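Local coordinates for Non-ribosomal peptide synthetase (Methanobrevibacter ruminantium, PDB 6VTJ), which probably carries a peptide intermediate on a phosphopantetheine-bearing thiolation domain and releases it reductively through an NAD(P)H-dependent reductase domain of a non-ribosomal peptide synthetase, at residues 110-114 with 279-283; 253-259 with 312-318. All coordinates share one frame. Residues are numbered along the deposited sequence.

In the fold
Following the chain from the N terminus, helix 104-111 leads into residues 110-114, the first half of contact 1. The chain then builds the first strands of the Rossmann-type sheet and reaches strand 252-258, the first half of contact 2. Residues 279-283 return to 110-114 and close contact 1 over 164 intervening residues, tying the turn after helix 104-111 to the loop before helix 291-308. After that helix, residues 312-318 close contact 2 beside 253-259, joining two neighbouring parallel strands. The segments alternate along the chain, so the contacts cross. Their centres lie about 13 Å apart, and they touch: Arg317 NH2 is 2.9 Å from Thr281 O, a probable hydrogen bond.

Contact 1 of 2, residues 110-114 with 279-283; sequences LQENT and ERTLY
Residues 110-114 lead from helix 104-111, with Leu110 still helical, into a turn: Asn113 N bonds Leu110 O at 2.9 Å, and Asn113 (phi/psi -90/76) centres an inverse gamma turn. Residues 279-283 form an irregular loop, closest by CA where Leu110 and Arg280 stand 4.9 Å apart. Two hydrogen bonds join the segments. Asn113, chi1 t, sends ND2 to Glu279 O at 2.9 Å, and ND2 also bonds Val385 O of a sheet strand. In return Arg280 NH1 donates to Asn113 O at 3.0 Å, nearly in the guanidinium plane; Gln457 bonds both NH1 and Asn113 O. The contact joins this turn to the loop between strand 252-258 and helix 291-308, part of a crossover of the Rossmann-type reductase domain. Arg280, chi1 m and chi2 t, lays its aliphatic part along the turn, CG 3.2 Å from Leu110 O and CD 4.0 Å from Gln111 OE1. Leu110 (m, t) points toward the loop and sets CD1 3.8 Å from Leu282 CB; Leu304 of helix 291-308 touches both leucines. Thr114, at the N-cap of helix 115-120, turns OG1 to Asn117 N while its CG2 stays 4.1 Å from Arg280 NH1.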
ATOM      1  N   LEU A 110      -4.733  18.239  14.596  1.00 32.80           N
ATOM      2  CA  LEU A 110      -3.518  18.149  13.797  1.00 31.94           C
ATOM      3  C   LEU A 110      -2.542  19.263  14.159  1.00 35.40           C
ATOM      4  O   LEU A 110      -1.323  19.044  14.183  1.00 31.66           O
ATOM      5  CB  LEU A 110      -3.870  18.182  12.303  1.00 29.90           C
ATOM      6  CG  LEU A 110      -4.555  16.909  11.796  1.00 28.83           C
ATOM      7  CD1 LEU A 110      -4.940  16.965  10.308  1.00 29.06           C
ATOM      8  CD2 LEU A 110      -3.682  15.684  12.095  1.00 27.42           C
ATOM      9  N   GLN A 111      -3.061  20.461  14.473  1.00 32.21           N
ATOM     10  CA  GLN A 111      -2.178  21.566  14.846  1.00 35.34           C
ATOM     11  C   GLN A 111      -1.390  21.289  16.124  1.00 29.16           C
ATOM     12  O   GLN A 111      -0.339  21.898  16.330  1.00 31.53           O
ATOM     13  CB  GLN A 111      -2.964  22.873  14.997  1.00 35.89           C
ATOM     14  CG  GLN A 111      -3.362  23.517  13.676  1.00 37.83           C
ATOM     15  CD  GLN A 111      -2.391  23.182  12.546  1.00 46.89           C
ATOM     16  OE1 GLN A 111      -1.229  23.616  12.545  1.00 46.85           O
ATOM     17  NE2 GLN A 111      -2.867  22.403  11.574  1.00 44.98           N
ATOM     18  N   GLU A 112      -1.841  20.363  16.959  1.00 28.28           N
ATOM     19  CA  GLU A 112      -1.085  19.993  18.142  1.00 31.77           C
ATOM     20  C   GLU A 112       0.084  19.061  17.834  1.00 32.50           C
ATOM     21  O   GLU A 112       0.879  18.793  18.740  1.00 29.89           O
ATOM     22  CB  GLU A 112      -2.011  19.333  19.173  1.00 34.46           C
ATOM     23  CG  GLU A 112      -3.309  20.096  19.430  1.00 33.56           C
ATOM     24  CD  GLU A 112      -4.189  19.423  20.478  1.00 40.09           C
ATOM     25  OE1 GLU A 112      -3.819  18.333  20.964  1.00 42.80           O
ATOM     26  OE2 GLU A 112      -5.255  19.985  20.822  1.00 46.45           O
ATOM     27  N   ASN A 113       0.221  18.583  16.590  1.00 26.84           N
ATOM     28  CA  ASN A 113       1.203  17.547  16.241  1.00 30.00           C
ATOM     29  C   ASN A 113       2.528  18.202  15.831  1.00 28.50           C
ATOM     30  O   ASN A 113       2.899  18.268  14.659  1.00 31.26           O
ATOM     31  CB  ASN A 113       0.659  16.636  15.140  1.00 28.87           C
ATOM     32  CG  ASN A 113       1.576  15.451  14.865  1.00 32.11           C
ATOM     33  OD1 ASN A 113       2.228  14.953  15.780  1.00 31.64           O
ATOM     34  ND2 ASN A 113       1.657  15.012  13.601  1.00 24.81           N
ATOM     35  N   THR A 114       3.265  18.676  16.826  1.00 30.13           N
ATOM     36  CA  THR A 114       4.473  19.448  16.588  1.00 28.87           C
ATOM     37  C   THR A 114       5.675  18.792  17.254  1.00 26.70           C
ATOM     38  O   THR A 114       5.539  17.941  18.141  1.00 26.68           O
ATOM     39  CB  THR A 114       4.325  20.864  17.134  1.00 29.97           C
ATOM     40  OG1 THR A 114       4.067  20.773  18.539  1.00 29.14           O
ATOM     41  CG2 THR A 114       3.155  21.592  16.435  1.00 27.37           C
ATOM     42  N   GLU A 279       3.021  16.147   8.400  1.00 26.89           N
ATOM     43  CA  GLU A 279       2.365  15.375   9.455  1.00 29.60           C
ATOM     44  C   GLU A 279       1.199  16.119  10.114  1.00 33.12           C
ATOM     45  O   GLU A 279       0.529  15.551  10.992  1.00 26.09           O
ATOM     46  CB  GLU A 279       3.402  14.974  10.509  1.00 27.20           C
ATOM     47  CG  GLU A 279       4.477  13.993  10.001  1.00 25.23           C
ATOM     48  CD  GLU A 279       5.791  14.665   9.532  1.00 29.78           C
ATOM     49  OE1 GLU A 279       5.782  15.840   9.108  1.00 29.60           O
ATOM     50  OE2 GLU A 279       6.848  13.995   9.541  1.00 29.19           O
ATOM     51  N   ARG A 280       0.938  17.365   9.713  1.00 31.09           N
ATOM     52  CA  ARG A 280      -0.220  18.113  10.181  1.00 33.98           C
ATOM     53  C   ARG A 280      -1.271  18.293   9.087  1.00 31.79           C
ATOM     54  O   ARG A 280      -2.175  19.122   9.229  1.00 32.88           O
ATOM     55  CB  ARG A 280       0.232  19.462  10.745  1.00 30.77           C
ATOM     56  CG  ARG A 280       1.004  19.297  12.072  1.00 30.74           C
ATOM     57  CD  ARG A 280       1.484  20.645  12.638  1.00 31.32           C
ATOM     58  NE  ARG A 280       2.494  21.242  11.774  1.00 35.62           N
ATOM     59  CZ  ARG A 280       3.794  20.960  11.852  1.00 38.43           C
ATOM     60  NH1 ARG A 280       4.241  20.106  12.771  1.00 34.02           N
ATOM     61  NH2 ARG A 280       4.648  21.533  11.012  1.00 40.24           N
ATOM     62  N   THR A 281      -1.190  17.508   8.015  1.00 30.54           N
ATOM     63  CA  THR A 281      -2.077  17.628   6.870  1.00 31.33           C
ATOM     64  C   THR A 281      -2.962  16.392   6.746  1.00 31.46           C
ATOM     65  O   THR A 281      -2.467  15.258   6.772  1.00 28.85           O
ATOM     66  CB  THR A 281      -1.264  17.812   5.581  1.00 35.16           C
ATOM     67  OG1 THR A 281      -0.308  18.871   5.745  1.00 29.09           O
ATOM     68  CG2 THR A 281      -2.185  18.133   4.421  1.00 29.03           C
ATOM     69  N   LEU A 282      -4.269  16.605   6.584  1.00 31.55           N
ATOM     70  CA  LEU A 282      -5.135  15.511   6.163  1.00 31.94           C
ATOM     71  C   LEU A 282      -5.775  15.852   4.827  1.00 33.59           C
ATOM     72  O   LEU A 282      -5.337  15.355   3.790  1.00 35.50           O
ATOM     73  CB  LEU A 282      -6.208  15.196   7.210  1.00 34.82           C
ATOM     74  CG  LEU A 282      -7.268  14.137   6.867  1.00 30.49           C
ATOM     75  CD1 LEU A 282      -6.672  12.814   6.543  1.00 26.30           C
ATOM     76  CD2 LEU A 282      -8.201  13.981   8.031  1.00 34.13           C
ATOM     77  N   TYR A 283      -6.792  16.710   4.832  1.00 36.89           N
ATOM     78  CA  TYR A 283      -7.597  16.975   3.650  1.00 32.41           C
ATOM     79  C   TYR A 283      -7.334  18.369   3.099  1.00 30.52           C
ATOM     80  O   TYR A 283      -7.444  19.359   3.827  1.00 33.88           O
ATOM     81  CB  TYR A 283      -9.079  16.837   3.971  1.00 34.40           C
ATOM     82  CG  TYR A 283      -9.944  16.989   2.750  1.00 29.33           C
ATOM     83  CD1 TYR A 283      -9.805  16.120   1.688  1.00 34.53           C
ATOM     84  CD2 TYR A 283     -10.887  18.013   2.650  1.00 36.82           C
ATOM     85  CE1 TYR A 283     -10.589  16.228   0.560  1.00 36.02           C
ATOM     86  CE2 TYR A 283     -11.696  18.137   1.509  1.00 36.64           C
ATOM     87  CZ  TYR A 283     -11.537  17.234   0.469  1.00 37.81           C
ATOM     88  OH  TYR A 283     -12.297  17.311  -0.686  1.00 41.07           O
TER

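Contact 2 of 2, residues 253-259 with 312-318; sequences YVQISTI and PVKIIRV
Strands 253-258 and 313-318 run parallel in register, Tyr253 beside Val313 through Thr258 beside Val318, with axes 4.1 Å apart at closest and crossing at -35°. Seven backbone hydrogen bonds zigzag between them, the outermost being Tyr253 N to Pro312 O (3.1 Å) and Ile259 N to Val318 O (2.9 Å). Helix 291-308 connects the strands in a beta-alpha-beta unit of the Rossmann-type sheet, covering the face that carries Gln255 and Val313. On that face the small Ser257 fits into the hollow between Ile315 and Arg317, its CB meeting Ile315 CG2 at 3.8 Å and Arg317 CG at 4.0 Å. Glu300 of the helix bonds Ser257 OG and salt-bridges Arg317. On the other face branched side chains stagger diagonally, Val254 CG1 against Ile316 CD1 (3.9 Å) and Ile256 CG2 against Val318 CG2 (4.0 Å), while Ile256 (m, m) folds CD1 to 4.3 Å from Ile316 CB. Val254 CG2 also meets Lys314 CG at 3.9 Å; Lys314 NZ bonds Ser383 O. A water links Thr258 OG1 (3.0 Å) to Val318 O (3.1 Å); Thr258 OG1 also bonds Ser260 N, and its side chain lies about 8 Å from the bound 4'-phosphopantetheine.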
ATOM      1  N   TYR A 253      -5.293   3.310  19.754  1.00 27.74           N
ATOM      2  CA  TYR A 253      -5.516   2.730  18.433  1.00 30.01           C
ATOM      3  C   TYR A 253      -4.481   3.300  17.464  1.00 28.45           C
ATOM      4  O   TYR A 253      -4.499   4.494  17.156  1.00 28.27           O
ATOM      5  CB  TYR A 253      -6.932   3.009  17.938  1.00 30.50           C
ATOM      6  CG  TYR A 253      -7.269   2.250  16.668  1.00 30.47           C
ATOM      7  CD1 TYR A 253      -6.948   2.765  15.419  1.00 26.79           C
ATOM      8  CD2 TYR A 253      -7.912   1.013  16.719  1.00 30.43           C
ATOM      9  CE1 TYR A 253      -7.251   2.060  14.258  1.00 28.15           C
ATOM     10  CE2 TYR A 253      -8.221   0.318  15.566  1.00 25.65           C
ATOM     11  CZ  TYR A 253      -7.883   0.841  14.344  1.00 25.47           C
ATOM     12  OH  TYR A 253      -8.202   0.149  13.188  1.00 31.46           O
ATOM     13  N   VAL A 254      -3.595   2.450  16.970  1.00 26.66           N
ATOM     14  CA  VAL A 254      -2.556   2.827  16.028  1.00 23.98           C
ATOM     15  C   VAL A 254      -2.933   2.270  14.663  1.00 27.52           C
ATOM     16  O   VAL A 254      -2.946   1.053  14.461  1.00 24.84           O
ATOM     17  CB  VAL A 254      -1.192   2.308  16.472  1.00 24.73           C
ATOM     18  CG1 VAL A 254      -0.146   2.704  15.448  1.00 21.95           C
ATOM     19  CG2 VAL A 254      -0.865   2.863  17.862  1.00 25.85           C
ATOM     20  N   GLN A 255      -3.209   3.163  13.726  1.00 24.75           N
ATOM     21  CA  GLN A 255      -3.551   2.810  12.362  1.00 26.62           C
ATOM     22  C   GLN A 255      -2.293   2.899  11.506  1.00 25.42           C
ATOM     23  O   GLN A 255      -1.598   3.917  11.538  1.00 24.50           O
ATOM     24  CB  GLN A 255      -4.641   3.757  11.837  1.00 23.10           C
ATOM     25  CG  GLN A 255      -4.803   3.789  10.296  1.00 27.27           C
ATOM     26  CD  GLN A 255      -5.428   2.521   9.737  1.00 24.48           C
ATOM     27  OE1 GLN A 255      -5.497   1.491  10.420  1.00 28.11           O
ATOM     28  NE2 GLN A 255      -5.909   2.596   8.495  1.00 26.82           N
ATOM     29  N   ILE A 256      -1.980   1.839  10.764  1.00 26.83           N
ATOM     30  CA  ILE A 256      -0.933   1.929   9.757  1.00 25.48           C
ATOM     31  C   ILE A 256      -1.572   2.460   8.489  1.00 26.72           C
ATOM     32  O   ILE A 256      -2.554   1.899   8.003  1.00 25.74           O
ATOM     33  CB  ILE A 256      -0.259   0.575   9.505  1.00 23.95           C
ATOM     34  CG1 ILE A 256       0.172  -0.068  10.833  1.00 25.44           C
ATOM     35  CG2 ILE A 256       0.870   0.742   8.485  1.00 22.87           C
ATOM     36  CD1 ILE A 256       1.058   0.854  11.742  1.00 24.64           C
ATOM     37  N   SER A 257      -1.027   3.556   7.968  1.00 30.22           N
ATOM     38  CA  SER A 257      -1.620   4.218   6.816  1.00 27.20           C
ATOM     39  C   SER A 257      -0.594   4.299   5.690  1.00 26.36           C
ATOM     40  O   SER A 257       0.412   3.582   5.709  1.00 26.63           O
ATOM     41  CB  SER A 257      -2.120   5.614   7.204  1.00 27.73           C
ATOM     42  OG  SER A 257      -2.999   6.158   6.215  1.00 26.68           O
ATOM     43  N   THR A 258      -0.843   5.138   4.697  1.00 23.91           N
ATOM     44  CA  THR A 258       0.062   5.277   3.571  1.00 27.36           C
ATOM     45  C   THR A 258       0.376   6.750   3.364  1.00 28.04           C
ATOM     46  O   THR A 258      -0.489   7.614   3.544  1.00 30.03           O
ATOM     47  CB  THR A 258      -0.528   4.660   2.262  1.00 23.94           C
ATOM     48  OG1 THR A 258       0.318   4.988   1.158  1.00 23.87           O
ATOM     49  CG2 THR A 258      -1.936   5.200   1.960  1.00 31.24           C
ATOM     50  N   ILE A 259       1.629   7.028   3.010  1.00 24.32           N
ATOM     51  CA  ILE A 259       2.017   8.374   2.620  1.00 26.66           C
ATOM     52  C   ILE A 259       1.254   8.837   1.388  1.00 28.61           C
ATOM     53  O   ILE A 259       1.162  10.042   1.132  1.00 31.19           O
ATOM     54  CB  ILE A 259       3.543   8.429   2.378  1.00 24.02           C
ATOM     55  CG1 ILE A 259       4.065   9.867   2.485  1.00 23.40           C
ATOM     56  CG2 ILE A 259       3.905   7.793   1.012  1.00 24.37           C
ATOM     57  CD1 ILE A 259       3.807  10.503   3.842  1.00 26.19           C
ATOM     58  N   PRO A 312      -7.324   8.002  22.367  1.00 32.18           N
ATOM     59  CA  PRO A 312      -5.909   8.182  21.999  1.00 34.57           C
ATOM     60  C   PRO A 312      -5.569   7.384  20.742  1.00 33.91           C
ATOM     61  O   PRO A 312      -5.816   6.177  20.677  1.00 30.54           O
ATOM     62  CB  PRO A 312      -5.155   7.656  23.227  1.00 33.39           C
ATOM     63  CG  PRO A 312      -6.102   6.721  23.870  1.00 32.42           C
ATOM     64  CD  PRO A 312      -7.483   7.239  23.615  1.00 33.42           C
ATOM     65  N   VAL A 313      -5.011   8.067  19.727  1.00 29.09           N
ATOM     66  CA  VAL A 313      -4.761   7.442  18.432  1.00 31.60           C
ATOM     67  C   VAL A 313      -3.424   7.894  17.865  1.00 32.33           C
ATOM     68  O   VAL A 313      -2.895   8.960  18.204  1.00 26.97           O
ATOM     69  CB  VAL A 313      -5.855   7.752  17.376  1.00 28.34           C
ATOM     70  CG1 VAL A 313      -7.253   7.481  17.905  1.00 31.02           C
ATOM     71  CG2 VAL A 313      -5.737   9.194  16.908  1.00 28.46           C
ATOM     72  N   LYS A 314      -2.887   7.047  16.977  1.00 26.72           N
ATOM     73  CA  LYS A 314      -1.773   7.384  16.108  1.00 29.92           C
ATOM     74  C   LYS A 314      -2.087   6.930  14.693  1.00 27.12           C
ATOM     75  O   LYS A 314      -2.731   5.900  14.461  1.00 26.82           O
ATOM     76  CB  LYS A 314      -0.451   6.736  16.545  1.00 28.00           C
ATOM     77  CG  LYS A 314      -0.233   6.680  18.043  1.00 29.64           C
ATOM     78  CD  LYS A 314       0.865   7.605  18.455  1.00 26.52           C
ATOM     79  CE  LYS A 314       1.013   7.680  19.975  1.00 27.11           C
ATOM     80  NZ  LYS A 314       0.969   9.128  20.345  1.00 25.24           N
ATOM     81  N   ILE A 315      -1.614   7.717  13.747  1.00 24.64           N
ATOM     82  CA  ILE A 315      -1.648   7.361  12.347  1.00 28.18           C
ATOM     83  C   ILE A 315      -0.204   7.379  11.859  1.00 26.49           C
ATOM     84  O   ILE A 315       0.452   8.426  11.880  1.00 27.50           O
ATOM     85  CB  ILE A 315      -2.540   8.317  11.543  1.00 28.25           C
ATOM     86  CG1 ILE A 315      -4.006   8.132  11.975  1.00 28.12           C
ATOM     87  CG2 ILE A 315      -2.351   8.085  10.049  1.00 26.85           C
ATOM     88  CD1 ILE A 315      -4.934   9.202  11.497  1.00 26.07           C
ATOM     89  N   ILE A 316       0.286   6.227  11.432  1.00 24.13           N
ATOM     90  CA  ILE A 316       1.663   6.059  10.996  1.00 28.27           C
ATOM     91  C   ILE A 316       1.606   5.810   9.493  1.00 23.83           C
ATOM     92  O   ILE A 316       1.323   4.691   9.055  1.00 27.74           O
ATOM     93  CB  ILE A 316       2.356   4.906  11.747  1.00 22.47           C
ATOM     94  CG1 ILE A 316       2.457   5.219  13.253  1.00 25.39           C
ATOM     95  CG2 ILE A 316       3.741   4.613  11.160  1.00 26.62           C
ATOM     96  CD1 ILE A 316       3.197   4.120  14.048  1.00 28.76           C
ATOM     97  N   ARG A 317       1.868   6.843   8.690  1.00 24.39           N
ATOM     98  CA  ARG A 317       1.930   6.678   7.238  1.00 28.34           C
ATOM     99  C   ARG A 317       3.251   6.032   6.823  1.00 25.90           C
ATOM    100  O   ARG A 317       4.330   6.573   7.098  1.00 27.04           O
ATOM    101  CB  ARG A 317       1.760   8.029   6.545  1.00 25.25           C
ATOM    102  CG  ARG A 317       0.414   8.665   6.816  1.00 26.21           C
ATOM    103  CD  ARG A 317       0.366  10.102   6.347  1.00 25.57           C
ATOM    104  NE  ARG A 317      -0.971  10.655   6.527  1.00 25.48           N
ATOM    105  CZ  ARG A 317      -1.229  11.947   6.658  1.00 28.32           C
ATOM    106  NH1 ARG A 317      -0.225  12.829   6.630  1.00 26.77           N
ATOM    107  NH2 ARG A 317      -2.489  12.356   6.807  1.00 27.38           N
ATOM    108  N   VAL A 318       3.181   4.894   6.143  1.00 26.08           N
ATOM    109  CA  VAL A 318       4.385   4.223   5.663  1.00 28.91           C
ATOM    110  C   VAL A 318       4.481   4.388   4.148  1.00 29.62           C
ATOM    111  O   VAL A 318       3.545   4.837   3.478  1.00 32.02           O
ATOM    112  CB  VAL A 318       4.447   2.734   6.090  1.00 29.84           C
ATOM    113  CG1 VAL A 318       4.500   2.630   7.630  1.00 24.22           C
ATOM    114  CG2 VAL A 318       3.296   1.911   5.500  1.00 26.01           C
TER
HETATM  115  O   HOH W   1       2.598   3.002   1.213  1.00 36.28           O